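Local coordinates for protein BIFUNCTIONAL PROTEIN Proline utilization A (PutA) (Corynebacterium freiburgense, PDB 5UX5) that oxidises proline to glutamate in two steps, pairing an FAD-dependent proline dehydrogenase with an NAD-dependent aldehyde dehydrogenase, probably channelling the intermediate between them, at residues 921-926 with 945-950; 969-974 with 1051-1056; 984-989 with 1042-1047; 1015-1020 with 1038-1043. All blocks are in the same frame, centred on the assembly; numbering follows the deposited sequence.

Contact 1. Residues 921-926 with 945-950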
# COMPACT_ATOMS: atom_id res chain seq x y z
N PRO A 921 -38.92 2.24 -19.01
CA PRO A 921 -39.77 1.57 -18.01
C PRO A 921 -40.57 2.59 -17.20
O PRO A 921 -40.33 3.80 -17.25
CB PRO A 921 -38.77 0.84 -17.13
CG PRO A 921 -37.52 1.67 -17.23
CD PRO A 921 -37.51 2.25 -18.63
N SER A 922 -41.55 2.09 -16.47
CA SER A 922 -42.33 2.95 -15.58
C SER A 922 -41.53 3.24 -14.31
O SER A 922 -41.32 2.35 -13.48
CB SER A 922 -43.67 2.29 -15.28
OG SER A 922 -44.42 2.12 -16.49
N VAL A 923 -41.09 4.50 -14.15
CA VAL A 923 -40.46 4.97 -12.91
C VAL A 923 -41.10 6.30 -12.55
O VAL A 923 -41.43 7.10 -13.42
CB VAL A 923 -38.92 5.15 -13.00
CG1 VAL A 923 -38.20 3.81 -13.17
CG2 VAL A 923 -38.53 6.14 -14.08
N SER A 924 -41.29 6.53 -11.25
CA SER A 924 -41.89 7.76 -10.77
C SER A 924 -40.92 8.93 -10.88
O SER A 924 -39.71 8.78 -10.69
CB SER A 924 -42.32 7.63 -9.31
OG SER A 924 -41.19 7.54 -8.46
N LEU A 925 -41.48 10.11 -11.14
CA LEU A 925 -40.73 11.35 -11.20
C LEU A 925 -41.24 12.33 -10.16
O LEU A 925 -42.45 12.44 -9.96
CB LEU A 925 -40.84 12.00 -12.58
CG LEU A 925 -39.73 11.75 -13.57
CD1 LEU A 925 -39.93 12.70 -14.73
CD2 LEU A 925 -38.39 11.97 -12.90
N PRO A 926 -40.35 13.05 -9.47
CA PRO A 926 -40.81 14.18 -8.67
C PRO A 926 -41.35 15.28 -9.56
O PRO A 926 -40.89 15.45 -10.70
CB PRO A 926 -39.53 14.63 -7.93
CG PRO A 926 -38.58 13.49 -8.05
CD PRO A 926 -38.91 12.81 -9.34
N ASP A 945 -32.79 10.23 -16.66
CA ASP A 945 -32.03 10.79 -15.55
C ASP A 945 -32.39 10.10 -14.24
O ASP A 945 -31.52 9.71 -13.46
CB ASP A 945 -32.26 12.30 -15.44
CG ASP A 945 -31.54 13.09 -16.55
OD1 ASP A 945 -30.70 12.51 -17.27
OD2 ASP A 945 -31.82 14.31 -16.70
N GLU A 946 -33.68 9.92 -14.00
CA GLU A 946 -34.11 9.22 -12.79
C GLU A 946 -33.50 7.82 -12.71
O GLU A 946 -32.95 7.44 -11.68
CB GLU A 946 -35.63 9.15 -12.74
CG GLU A 946 -36.18 8.49 -11.49
CD GLU A 946 -35.90 9.26 -10.22
OE1 GLU A 946 -35.92 8.62 -9.15
OE2 GLU A 946 -35.68 10.49 -10.28
N ILE A 947 -33.58 7.06 -13.80
CA ILE A 947 -33.08 5.68 -13.79
C ILE A 947 -31.57 5.66 -13.61
O ILE A 947 -31.03 4.84 -12.85
CB ILE A 947 -33.48 4.92 -15.07
CG1 ILE A 947 -34.97 4.79 -15.17
CG2 ILE A 947 -32.81 3.58 -15.14
CD1 ILE A 947 -35.32 4.30 -16.53
N ALA A 948 -30.86 6.52 -14.33
CA ALA A 948 -29.42 6.60 -14.15
C ALA A 948 -29.07 7.01 -12.73
O ALA A 948 -28.15 6.45 -12.12
CB ALA A 948 -28.81 7.59 -15.16
N TRP A 949 -29.85 7.91 -12.14
CA TRP A 949 -29.56 8.32 -10.77
C TRP A 949 -29.76 7.16 -9.81
O TRP A 949 -28.94 6.94 -8.92
CB TRP A 949 -30.42 9.53 -10.40
CG TRP A 949 -29.84 10.34 -9.27
CD1 TRP A 949 -30.19 10.29 -7.96
CD2 TRP A 949 -28.78 11.29 -9.37
NE1 TRP A 949 -29.43 11.15 -7.24
CE2 TRP A 949 -28.55 11.79 -8.07
CE3 TRP A 949 -28.00 11.78 -10.43
CZ2 TRP A 949 -27.58 12.75 -7.80
CZ3 TRP A 949 -27.03 12.75 -10.15
CH2 TRP A 949 -26.83 13.22 -8.85
N ARG A 950 -30.83 6.37 -10.01
CA ARG A 950 -31.07 5.20 -9.15
C ARG A 950 -30.01 4.12 -9.35
O ARG A 950 -29.66 3.41 -8.40
CB ARG A 950 -32.44 4.60 -9.42
CG ARG A 950 -33.60 5.46 -9.06
CD ARG A 950 -34.87 4.72 -9.31
NE ARG A 950 -36.01 5.60 -9.19
CZ ARG A 950 -37.27 5.20 -9.32
NH1 ARG A 950 -37.55 3.94 -9.57
NH2 ARG A 950 -38.25 6.07 -9.21
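Apolar contacts carry one part of this surface contact, where the extended loop 921-926 runs along helix 936-953. The ring of Pro921 and the side chain of Ile947 meet tip to tip, CG of the proline 3.5 Å from CD1 of the isoleucine. Val923 crosses Ile947 at about a right angle: its CG1 lies 3.9 Å from Ile947 CG1, and its CG2, in the crowded position between backbone N and carbonyl carbon, is about as near. Leu925 turns its CD2 to the CB of Glu946, 3.9 Å away. The loop links strand 911-915 to helix 927-932, with Pro926 as N-cap residue of that helix. The polar part centres on a salt bridge within helix 936-953. One helical turn apart, Arg950 NE and Glu946 OE1 form it at 3.0 Å (160° at the hydrogen); OE1 lies in the guanidinium plane and accepts through its anti lone pair, while OE2 forms a salt bridge with Arg996 of helix 984-997. Arg950, extended from CG to NE, slides past Val923, whose CB covers one guanidinium face; Ser924 OG sits at the guanidinium edge, 3.4 Å from NH2.

Contact 2. Residues 969-974 with 1051-1056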
# COMPACT_ATOMS: atom_id res chain seq x y z
N PHE A 969 -16.67 4.46 -4.62
CA PHE A 969 -16.69 5.15 -5.90
C PHE A 969 -18.00 5.93 -5.98
O PHE A 969 -19.08 5.33 -5.95
CB PHE A 969 -16.58 4.18 -7.07
CG PHE A 969 -16.58 4.85 -8.41
CD1 PHE A 969 -15.43 5.44 -8.89
CD2 PHE A 969 -17.74 4.91 -9.18
CE1 PHE A 969 -15.44 6.08 -10.12
CE2 PHE A 969 -17.75 5.55 -10.41
CZ PHE A 969 -16.61 6.15 -10.88
N ARG A 970 -17.91 7.25 -6.05
CA ARG A 970 -19.10 8.06 -5.98
C ARG A 970 -18.96 9.24 -6.92
O ARG A 970 -17.86 9.60 -7.38
CB ARG A 970 -19.39 8.55 -4.54
CG ARG A 970 -18.36 9.48 -3.94
CD ARG A 970 -18.72 9.84 -2.50
NE ARG A 970 -17.88 10.92 -1.99
CZ ARG A 970 -18.14 11.61 -0.88
NH1 ARG A 970 -19.23 11.35 -0.17
NH2 ARG A 970 -17.31 12.57 -0.47
N TYR A 971 -20.10 9.87 -7.19
CA TYR A 971 -20.16 11.05 -8.03
C TYR A 971 -20.44 12.27 -7.16
O TYR A 971 -21.32 12.22 -6.30
CB TYR A 971 -21.22 10.87 -9.11
CG TYR A 971 -20.96 9.69 -10.03
CD1 TYR A 971 -21.35 8.40 -9.67
CD2 TYR A 971 -20.27 9.85 -11.24
CE1 TYR A 971 -21.12 7.32 -10.52
CE2 TYR A 971 -20.02 8.77 -12.09
CZ TYR A 971 -20.46 7.51 -11.71
OH TYR A 971 -20.24 6.44 -12.53
N ARG A 972 -19.69 13.34 -7.38
CA ARG A 972 -19.91 14.63 -6.70
C ARG A 972 -20.45 15.66 -7.68
O ARG A 972 -20.09 15.64 -8.87
CB ARG A 972 -18.63 15.21 -6.07
CG ARG A 972 -17.91 14.29 -5.14
CD ARG A 972 -18.82 13.95 -3.99
NE ARG A 972 -18.87 15.00 -2.99
CZ ARG A 972 -19.69 14.96 -1.95
NH1 ARG A 972 -20.50 13.92 -1.82
NH2 ARG A 972 -19.67 15.93 -1.03
N PRO A 973 -21.25 16.62 -7.22
CA PRO A 973 -21.85 17.58 -8.16
C PRO A 973 -20.80 18.53 -8.70
O PRO A 973 -19.95 19.02 -7.95
CB PRO A 973 -22.88 18.31 -7.31
CG PRO A 973 -22.31 18.27 -5.96
CD PRO A 973 -21.63 16.92 -5.84
N LEU A 974 -20.84 18.75 -10.03
CA LEU A 974 -20.13 19.87 -10.65
C LEU A 974 -20.85 21.17 -10.33
O LEU A 974 -22.05 21.28 -10.55
CB LEU A 974 -20.05 19.67 -12.15
CG LEU A 974 -19.39 20.78 -12.97
CD1 LEU A 974 -17.90 20.59 -12.94
CD2 LEU A 974 -19.90 20.79 -14.43
N GLU A 1051 -25.43 11.74 -20.45
CA GLU A 1051 -25.40 13.20 -20.37
C GLU A 1051 -25.07 13.67 -18.96
O GLU A 1051 -24.39 14.68 -18.80
CB GLU A 1051 -26.72 13.79 -20.81
CG GLU A 1051 -26.76 15.31 -20.95
CD GLU A 1051 -25.76 15.85 -21.98
OE1 GLU A 1051 -25.01 16.79 -21.62
OE2 GLU A 1051 -25.75 15.40 -23.15
N LEU A 1052 -25.55 12.96 -17.93
CA LEU A 1052 -25.32 13.42 -16.56
C LEU A 1052 -23.83 13.39 -16.16
O LEU A 1052 -23.46 14.03 -15.17
CB LEU A 1052 -26.17 12.63 -15.56
CG LEU A 1052 -27.69 12.92 -15.59
CD1 LEU A 1052 -28.52 11.97 -14.75
CD2 LEU A 1052 -28.00 14.32 -15.14
N LEU A 1053 -22.97 12.70 -16.92
CA LEU A 1053 -21.55 12.71 -16.56
C LEU A 1053 -20.99 14.12 -16.66
O LEU A 1053 -20.11 14.50 -15.89
CB LEU A 1053 -20.75 11.71 -17.41
CG LEU A 1053 -21.01 10.21 -17.17
CD1 LEU A 1053 -20.34 9.29 -18.15
CD2 LEU A 1053 -20.65 9.77 -15.80
N HIS A 1054 -21.55 14.93 -17.56
CA HIS A 1054 -21.15 16.32 -17.72
C HIS A 1054 -21.48 17.17 -16.51
O HIS A 1054 -20.93 18.27 -16.37
CB HIS A 1054 -21.81 16.91 -18.96
CG HIS A 1054 -21.52 16.15 -20.21
ND1 HIS A 1054 -22.48 15.85 -21.15
CD2 HIS A 1054 -20.36 15.65 -20.70
CE1 HIS A 1054 -21.94 15.17 -22.14
NE2 HIS A 1054 -20.64 15.04 -21.90
N PHE A 1055 -22.32 16.66 -15.60
CA PHE A 1055 -22.73 17.42 -14.43
C PHE A 1055 -22.11 16.91 -13.14
O PHE A 1055 -22.48 17.39 -12.06
CB PHE A 1055 -24.26 17.41 -14.34
CG PHE A 1055 -24.92 18.16 -15.46
CD1 PHE A 1055 -25.00 17.60 -16.73
CD2 PHE A 1055 -25.44 19.42 -15.26
CE1 PHE A 1055 -25.59 18.29 -17.78
CE2 PHE A 1055 -26.05 20.10 -16.30
CZ PHE A 1055 -26.12 19.54 -17.56
N LEU A 1056 -21.17 15.96 -13.22
CA LEU A 1056 -20.65 15.23 -12.07
C LEU A 1056 -19.13 15.08 -12.13
O LEU A 1056 -18.52 14.92 -13.19
CB LEU A 1056 -21.29 13.83 -11.97
CG LEU A 1056 -22.82 13.79 -11.81
CD1 LEU A 1056 -23.31 12.40 -12.13
CD2 LEU A 1056 -23.25 14.21 -10.41
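The antiparallel bridge of Pro973 with Leu1056 marks where strand 1056-1064 begins to pair with strand 965-980, just after the 3-10 turn 1052-1055. The bridge is a non-hydrogen-bonded pair, its CA atoms 4.7 Å apart and its side chains diverging. Next to it, Leu974 N donates to Phe1055 O at 2.9 Å and 163°, approaching from above the carbonyl plane. Leu1056 CA makes a CA-H...O contact of 3.3 Å with Arg972 O. The strand pairing is carried on by Arg972 with Lys1057 and Arg970 with Gln1059, so the 3-10 turn delivers the chain directly into the C-terminal strand, which on its other side runs parallel to strand 870-873. Tyr971 supplies the apolar part. Its CG is anti to the carbonyl carbon (chi1 -61°), and the side chain crosses that of Leu1056 at about a right angle, CB 4.0 Å from Leu1056 CD1; farther out, Tyr971 CE2 is 3.9 Å from Leu1053 CD2. The hydroxyl beyond bonds to Glu952 and Asn905, and Phe953 of helix 936-953 meets the ring edge-to-face. Leu974, with CG anti to its backbone N, lays its CB against the Phe1055 carbonyl. His1054, in the 3-10 segment, donates from ND1 back to OE1 of Glu1051 at the end of helix 1048-1051 (2.7 Å), the acceptor near the imidazole plane but the donor well above the carboxylate plane.

Contact 3. Residues 984-989 with 1042-1047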
# COMPACT_ATOMS: atom_id res chain seq x y z
N GLU A 984 -33.76 26.43 -26.97
CA GLU A 984 -34.52 26.39 -25.72
C GLU A 984 -34.75 24.95 -25.26
O GLU A 984 -34.60 24.64 -24.07
CB GLU A 984 -35.84 27.12 -25.87
CG GLU A 984 -36.43 27.53 -24.54
CD GLU A 984 -37.94 27.73 -24.59
OE1 GLU A 984 -38.49 28.03 -25.69
OE2 GLU A 984 -38.59 27.57 -23.51
N GLU A 985 -35.08 24.06 -26.18
CA GLU A 985 -35.38 22.70 -25.75
C GLU A 985 -34.16 22.05 -25.13
O GLU A 985 -34.24 21.49 -24.03
CB GLU A 985 -35.93 21.88 -26.92
CG GLU A 985 -35.95 20.42 -26.59
CD GLU A 985 -36.80 19.59 -27.54
OE1 GLU A 985 -36.58 19.62 -28.77
OE2 GLU A 985 -37.69 18.88 -27.02
N GLN A 986 -33.00 22.14 -25.80
CA GLN A 986 -31.78 21.54 -25.25
C GLN A 986 -31.36 22.24 -23.96
O GLN A 986 -30.95 21.58 -23.00
CB GLN A 986 -30.64 21.57 -26.27
CG GLN A 986 -30.92 20.76 -27.52
CD GLN A 986 -29.91 21.00 -28.64
OE1 GLN A 986 -28.82 21.51 -28.42
NE2 GLN A 986 -30.29 20.64 -29.86
N PHE A 987 -31.50 23.57 -23.91
CA PHE A 987 -31.24 24.25 -22.65
C PHE A 987 -32.14 23.75 -21.52
O PHE A 987 -31.73 23.74 -20.36
CB PHE A 987 -31.39 25.76 -22.81
CG PHE A 987 -30.71 26.53 -21.72
CD1 PHE A 987 -29.34 26.77 -21.78
CD2 PHE A 987 -31.41 26.96 -20.61
CE1 PHE A 987 -28.68 27.46 -20.76
CE2 PHE A 987 -30.76 27.66 -19.58
CZ PHE A 987 -29.40 27.90 -19.66
N ASN A 988 -33.39 23.38 -21.83
CA ASN A 988 -34.26 22.81 -20.80
C ASN A 988 -33.78 21.42 -20.39
O ASN A 988 -33.85 21.04 -19.21
CB ASN A 988 -35.71 22.77 -21.29
CG ASN A 988 -36.37 24.14 -21.30
OD1 ASN A 988 -35.89 25.09 -20.68
ND2 ASN A 988 -37.48 24.25 -22.01
N ARG A 989 -33.29 20.64 -21.35
CA ARG A 989 -32.71 19.35 -21.00
C ARG A 989 -31.57 19.53 -20.02
O ARG A 989 -31.37 18.68 -19.14
CB ARG A 989 -32.22 18.62 -22.25
CG ARG A 989 -31.96 17.16 -22.00
CD ARG A 989 -30.55 16.88 -21.44
NE ARG A 989 -30.41 15.47 -21.09
CZ ARG A 989 -30.72 14.97 -19.90
NH1 ARG A 989 -31.16 15.75 -18.94
NH2 ARG A 989 -30.59 13.69 -19.69
N GLY A 1042 -20.60 17.42 -28.35
CA GLY A 1042 -21.46 16.43 -28.95
C GLY A 1042 -22.92 16.78 -28.79
O GLY A 1042 -23.29 17.71 -28.04
N PRO A 1043 -23.78 16.01 -29.46
CA PRO A 1043 -25.23 16.23 -29.31
C PRO A 1043 -25.68 16.03 -27.87
O PRO A 1043 -25.11 15.23 -27.12
CB PRO A 1043 -25.86 15.17 -30.23
CG PRO A 1043 -24.74 14.24 -30.64
CD PRO A 1043 -23.46 14.69 -30.00
N VAL A 1044 -26.69 16.79 -27.48
CA VAL A 1044 -27.29 16.63 -26.16
C VAL A 1044 -28.09 15.34 -26.14
O VAL A 1044 -29.01 15.15 -26.94
CB VAL A 1044 -28.17 17.84 -25.82
CG1 VAL A 1044 -28.74 17.68 -24.45
CG2 VAL A 1044 -27.35 19.10 -25.89
N LEU A 1045 -27.74 14.45 -25.21
CA LEU A 1045 -28.37 13.13 -25.16
C LEU A 1045 -29.54 13.12 -24.19
O LEU A 1045 -29.47 13.68 -23.09
CB LEU A 1045 -27.39 12.04 -24.76
CG LEU A 1045 -26.21 11.93 -25.69
CD1 LEU A 1045 -25.37 10.70 -25.33
CD2 LEU A 1045 -26.65 11.91 -27.13
N ALA A 1046 -30.61 12.46 -24.61
CA ALA A 1046 -31.70 12.17 -23.69
C ALA A 1046 -31.22 11.26 -22.59
O ALA A 1046 -31.63 11.41 -21.43
CB ALA A 1046 -32.87 11.56 -24.45
N ASP A 1047 -30.35 10.30 -22.92
CA ASP A 1047 -29.90 9.29 -21.96
C ASP A 1047 -29.02 9.94 -20.91
O ASP A 1047 -27.83 10.17 -21.14
CB ASP A 1047 -29.13 8.17 -22.66
CG ASP A 1047 -29.09 6.87 -21.79
OD1 ASP A 1047 -29.54 6.91 -20.63
OD2 ASP A 1047 -28.58 5.83 -22.27
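Arg989 forms the tight, buried part of this contact between the first turns of helix 984-997 and the loop 1042-1047 that leads into helix 1048-1051. Its chain leaves with CG anti to the backbone N and bends at chi2 (-86°), bringing CD to 3.6 Å from Val1044 CG1 as the two side chains slide past each other. NE meets Leu1045 O at 2.8 Å in an almost straight bond (178° at the hydrogen) lying in both the guanidinium and the carbonyl plane. NH2 adds a weak bond of 3.1 Å to Ala1046 O, and also forms a salt bridge with Asp945 of helix 936-953. The looser part lies one turn earlier, where partly exposed Gln986 crosses Val1044 obliquely and its OE1 stands 3.8 Å from Val1044 CG2; that oxygen accepts a bond from Gly1020 N. Val1044 is thereby straddled, one methyl against each helix residue. Farther on, Asp1047 is the N-cap of helix 1048-1051, its OD1 taking the N-H of Arg1049 while OD2 bonds to Ser580. Two successive backbone carbonyls, one of them weakly bonded, and a carboxylate meet NE and NH2 of the arginine, a setting that should favour its positive charge and restrict rotation of the guanidinium.

Contact 4. Residues 1015-1020 with 1038-1043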
# COMPACT_ATOMS: atom_id res chain seq x y z
N ARG A 1015 -15.99 23.51 -17.62
CA ARG A 1015 -16.65 22.65 -18.59
C ARG A 1015 -17.67 23.51 -19.33
O ARG A 1015 -18.44 24.24 -18.71
CB ARG A 1015 -17.35 21.47 -17.90
CG ARG A 1015 -16.48 20.34 -17.37
CD ARG A 1015 -17.32 19.28 -16.71
NE ARG A 1015 -16.54 18.25 -16.03
CZ ARG A 1015 -17.08 17.28 -15.28
NH1 ARG A 1015 -18.39 17.22 -15.08
NH2 ARG A 1015 -16.31 16.37 -14.70
N ILE A 1016 -17.66 23.43 -20.66
CA ILE A 1016 -18.51 24.27 -21.50
C ILE A 1016 -19.35 23.34 -22.36
O ILE A 1016 -18.79 22.57 -23.15
CB ILE A 1016 -17.69 25.24 -22.36
CG1 ILE A 1016 -16.85 26.14 -21.48
CG2 ILE A 1016 -18.57 26.08 -23.15
CD1 ILE A 1016 -15.57 26.57 -22.15
N ARG A 1017 -20.68 23.38 -22.16
CA ARG A 1017 -21.60 22.54 -22.93
C ARG A 1017 -22.10 23.30 -24.16
O ARG A 1017 -22.55 24.44 -24.05
CB ARG A 1017 -22.79 22.10 -22.07
CG ARG A 1017 -23.61 20.97 -22.67
CD ARG A 1017 -22.80 19.69 -22.73
NE ARG A 1017 -23.56 18.52 -23.16
CZ ARG A 1017 -23.63 18.07 -24.41
NH1 ARG A 1017 -23.00 18.68 -25.40
NH2 ARG A 1017 -24.34 16.98 -24.68
N ALA A 1018 -22.02 22.65 -25.32
CA ALA A 1018 -22.47 23.22 -26.58
C ALA A 1018 -23.91 22.78 -26.84
O ALA A 1018 -24.23 21.59 -26.79
CB ALA A 1018 -21.60 22.76 -27.74
N ILE A 1019 -24.78 23.76 -27.10
CA ILE A 1019 -26.14 23.46 -27.49
C ILE A 1019 -26.45 24.16 -28.81
O ILE A 1019 -25.93 25.24 -29.10
CB ILE A 1019 -27.16 23.86 -26.39
CG1 ILE A 1019 -27.26 25.38 -26.22
CG2 ILE A 1019 -26.80 23.20 -25.07
CD1 ILE A 1019 -28.40 25.79 -25.35
N GLY A 1020 -27.31 23.54 -29.61
CA GLY A 1020 -27.76 24.16 -30.84
C GLY A 1020 -27.05 23.60 -32.06
O GLY A 1020 -26.21 22.69 -31.99
N VAL A 1038 -12.79 22.42 -21.08
CA VAL A 1038 -13.22 21.42 -22.05
C VAL A 1038 -14.57 21.83 -22.65
O VAL A 1038 -15.53 22.09 -21.92
CB VAL A 1038 -13.27 20.00 -21.43
CG1 VAL A 1038 -14.20 19.96 -20.24
CG2 VAL A 1038 -13.69 18.98 -22.47
N VAL A 1039 -14.61 21.91 -23.96
CA VAL A 1039 -15.82 22.24 -24.69
C VAL A 1039 -16.48 20.91 -25.03
O VAL A 1039 -15.95 20.14 -25.83
CB VAL A 1039 -15.49 23.05 -25.95
CG1 VAL A 1039 -16.72 23.28 -26.80
CG2 VAL A 1039 -14.84 24.37 -25.59
N ILE A 1040 -17.63 20.63 -24.40
CA ILE A 1040 -18.39 19.40 -24.63
C ILE A 1040 -19.33 19.68 -25.81
O ILE A 1040 -20.36 20.35 -25.67
CB ILE A 1040 -19.15 18.99 -23.37
CG1 ILE A 1040 -18.15 18.87 -22.20
CG2 ILE A 1040 -19.95 17.74 -23.60
CD1 ILE A 1040 -18.77 18.93 -20.80
N ASP A 1041 -18.97 19.18 -26.99
CA ASP A 1041 -19.61 19.66 -28.20
C ASP A 1041 -20.37 18.57 -28.96
O ASP A 1041 -20.74 18.79 -30.13
CB ASP A 1041 -18.60 20.36 -29.13
CG ASP A 1041 -17.46 19.45 -29.58
OD1 ASP A 1041 -17.54 18.20 -29.46
OD2 ASP A 1041 -16.49 20.01 -30.13
N GLY A 1042 -20.60 17.42 -28.35
CA GLY A 1042 -21.46 16.43 -28.95
C GLY A 1042 -22.92 16.78 -28.79
O GLY A 1042 -23.29 17.71 -28.04
N PRO A 1043 -23.78 16.01 -29.46
CA PRO A 1043 -25.23 16.23 -29.31
C PRO A 1043 -25.68 16.03 -27.87
O PRO A 1043 -25.11 15.23 -27.12
CB PRO A 1043 -25.86 15.17 -30.23
CG PRO A 1043 -24.74 14.24 -30.64
CD PRO A 1043 -23.46 14.69 -30.00
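Arg1017 folds across Ile1040, its CD 3.6 Å from Ile1040 CG2, and the same methyl lies over one face of its guanidinium. CG is anti to the backbone N (chi1 -166°), and a bend at chi2 (66°) turns the chain along the end of strand 1038-1040, so that the flat group reaches the carbonyls following it. NH1 bonds to Gly1042 O at 2.8 Å, nearly straight and in the guanidinium plane, and makes a more bent bond to Ile1040 O. NH2 takes Pro1043 O at 3.1 Å, again in its own plane though above that of the carbonyl, and has a salt bridge with Glu1051. The strands themselves, 1015-1018 and 1038-1040, run parallel at an axis angle of 24° and are joined by helix 1026-1035 in a beta-alpha-beta unit. Ile1016 is central: its N donates to Val1038 O at 2.8 Å, and its O receives Ile1040 N at 2.6 Å, both nearly along the C=O axes. Ala1018 N closes the series on Ile1040 O at 2.9 Å. On the face of Arg1017, Arg1015 CG lies beside Val1038 CG1, the two side chains pointing the same way. On the other face Ile1016 CD1 touches Val1039 CG2 at 4.1 Å, and both residues pack on Ile1028 of the connecting helix. Ile1040 O is gripped by two donors, one backbone and one from Arg1017; three carbonyls at and after the strand end accept N-H groups of this arginine, which, with Glu1051, probably favours the charged form of the buried side chain.

All four contacts lie in the C-terminal region, on one side of the chain's centre. Contact 1 closes before the others open; contacts 3 and 4 are nested within the loop closed by contact 2, and share Gly1042 and Pro1043. Contacts 3 and 4 have centres about 10 Å apart, while contacts 1 and 4, about 25 Å apart, do not touch. Strand 965-980 of contact 2 neighbours strand 1015-1018 of contact 4 and leads into helix 984-997 of contact 3. Asp945 packs on Leu1052, Leu1045 N bonds to Glu1051, and salt bridges add further ties. The helices and strands probably pack together as part of the C-terminal domain, which is important for catalysis in this protein.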